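Local coordinates for protein acetylxylan esterase A (Aspergillus awamori, PDB 5X6S) that removes acetyl side groups from the backbone of xylan, helping the fungus break down this plant cell-wall polysaccharide, at residues A[19-24]-A[63-68]. Sequence-based numbering, arbitrary orientation.
Sequences MYIYVP and IVIYPS
Tyr-20 O is gripped twice: the N-H of Tyr-66 comes in nearly along the C=O axis at an N-to-O distance of 2.7 Å (167° at the hydrogen), and the CA-H of Ile-65 adds a weaker contact. This is the antiparallel pairing of strands 18-23 and 63-68 in the central sheet of the alpha/beta-hydrolase fold. One hydrogen-bonded pair along, Val-64 O is also held twice, by Tyr-22 N at 2.8 Å in the carbonyl plane and by Ile-21 CA at 3.2 Å. The end near Ser-68 is looser: Tyr-20 N reaches Tyr-66 O at 3.2 Å from above the carbonyl plane.

Met-19, Ile-21 and Ile-65 share one face of the sheet. Ile-21 has CG1 wedged between its backbone N and C (chi1 62°), and its CG2 lies alongside Ile-65 CG1 at 3.9 Å. Tyr-20, Tyr-22, Val-64 and Tyr-66 occupy the other face. Helix 91-106 packs on the first of these faces, its Thr-102 touching both Met-19 and Ile-65, and helix 53-60 packs on Tyr-22 and Tyr-66.

Tyr-22 has CG anti to its backbone N (chi1 -177°), which carries the ring off strand 63-68, and its OH hydrogen-bonds with Glu-58 OE2. Of its side chain, CB is what meets Tyr-66, at the ring's edge and in its plane, 3.8 Å from CE2. Tyr-20 keeps CG beside its own N and lays a ring edge along the neighbouring strand, CE1 lying 3.8 Å from Ser-68 CB. On one face of the Tyr-66 ring sits Val-64 CG1, over the ring's margin rather than its centre.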
# COMPACT_ATOMS: atom_id res chain seq x y z
N MET A 19 12.51 0.20 18.82
CA MET A 19 12.75 0.25 17.41
C MET A 19 14.23 0.46 17.14
O MET A 19 14.80 1.44 17.64
CB MET A 19 11.97 1.38 16.75
CG MET A 19 12.27 1.54 15.30
SD MET A 19 11.34 2.85 14.53
CE MET A 19 12.08 2.91 12.90
N TYR A 20 14.84 -0.45 16.41
CA TYR A 20 16.23 -0.29 15.96
C TYR A 20 16.27 -0.44 14.47
O TYR A 20 15.61 -1.32 13.91
CB TYR A 20 17.18 -1.29 16.60
CG TYR A 20 17.19 -1.22 18.13
CD1 TYR A 20 16.19 -1.79 18.88
CD2 TYR A 20 18.19 -0.54 18.79
CE1 TYR A 20 16.21 -1.77 20.27
CE2 TYR A 20 18.22 -0.49 20.19
CZ TYR A 20 17.22 -1.10 20.92
OH TYR A 20 17.19 -1.01 22.27
N ILE A 21 17.05 0.41 13.80
CA ILE A 21 17.22 0.29 12.35
C ILE A 21 18.66 0.19 11.91
O ILE A 21 19.56 0.80 12.50
CB ILE A 21 16.56 1.45 11.58
CG1 ILE A 21 17.17 2.80 11.93
CG2 ILE A 21 15.10 1.51 11.91
CD1 ILE A 21 16.63 3.91 11.01
N TYR A 22 18.89 -0.63 10.89
CA TYR A 22 20.17 -0.64 10.23
C TYR A 22 20.03 0.10 8.91
O TYR A 22 19.31 -0.34 8.01
CB TYR A 22 20.73 -2.03 9.98
CG TYR A 22 22.10 -1.99 9.34
CD1 TYR A 22 23.25 -1.84 10.12
CD2 TYR A 22 22.27 -2.11 7.98
CE1 TYR A 22 24.54 -1.76 9.51
CE2 TYR A 22 23.52 -2.06 7.39
CZ TYR A 22 24.67 -1.89 8.17
OH TYR A 22 25.91 -1.86 7.56
N VAL A 23 20.78 1.20 8.80
CA VAL A 23 20.83 1.97 7.56
C VAL A 23 22.19 1.69 6.89
O VAL A 23 23.23 2.05 7.45
CB VAL A 23 20.66 3.49 7.79
CG1 VAL A 23 20.62 4.23 6.47
CG2 VAL A 23 19.37 3.79 8.56
N PRO A 24 22.19 1.00 5.74
CA PRO A 24 23.48 0.64 5.18
C PRO A 24 24.27 1.82 4.62
O PRO A 24 23.70 2.86 4.30
CB PRO A 24 23.11 -0.31 4.05
CG PRO A 24 21.73 0.11 3.61
CD PRO A 24 21.07 0.53 4.91
N ILE A 63 16.67 -0.57 3.95
CA ILE A 63 16.84 -0.32 5.37
C ILE A 63 16.25 -1.54 6.11
O ILE A 63 15.23 -2.07 5.68
CB ILE A 63 16.10 0.98 5.79
CG1 ILE A 63 16.80 2.18 5.14
CG2 ILE A 63 16.01 1.14 7.32
CD1 ILE A 63 16.05 3.48 5.24
N VAL A 64 16.87 -1.96 7.19
CA VAL A 64 16.28 -3.01 8.05
C VAL A 64 15.74 -2.47 9.35
O VAL A 64 16.42 -1.67 10.01
CB VAL A 64 17.29 -4.17 8.40
CG1 VAL A 64 16.51 -5.42 8.92
CG2 VAL A 64 18.18 -4.51 7.22
N ILE A 65 14.52 -2.86 9.72
CA ILE A 65 13.91 -2.45 10.99
C ILE A 65 13.86 -3.67 11.87
O ILE A 65 13.39 -4.71 11.43
CB ILE A 65 12.47 -1.90 10.86
CG1 ILE A 65 12.46 -0.62 10.01
CG2 ILE A 65 11.87 -1.67 12.26
CD1 ILE A 65 11.02 -0.20 9.58
N TYR A 66 14.36 -3.54 13.11
CA TYR A 66 14.41 -4.66 14.05
C TYR A 66 13.59 -4.25 15.26
O TYR A 66 14.11 -3.57 16.16
CB TYR A 66 15.89 -4.97 14.47
CG TYR A 66 16.84 -5.31 13.34
CD1 TYR A 66 16.97 -6.63 12.86
CD2 TYR A 66 17.63 -4.32 12.76
CE1 TYR A 66 17.87 -6.96 11.85
CE2 TYR A 66 18.53 -4.64 11.74
CZ TYR A 66 18.63 -5.92 11.26
OH TYR A 66 19.51 -6.16 10.24
N PRO A 67 12.29 -4.64 15.30
CA PRO A 67 11.48 -4.31 16.48
C PRO A 67 12.00 -5.12 17.67
O PRO A 67 12.61 -6.14 17.46
CB PRO A 67 10.06 -4.78 16.10
CG PRO A 67 10.07 -4.84 14.58
CD PRO A 67 11.49 -5.36 14.30
N SER A 68 11.78 -4.60 18.89
CA SER A 68 12.33 -5.23 20.09
C SER A 68 11.25 -5.38 21.16
O SER A 68 10.70 -4.40 21.63
CB SER A 68 13.48 -4.42 20.63
OG SER A 68 14.38 -5.26 21.26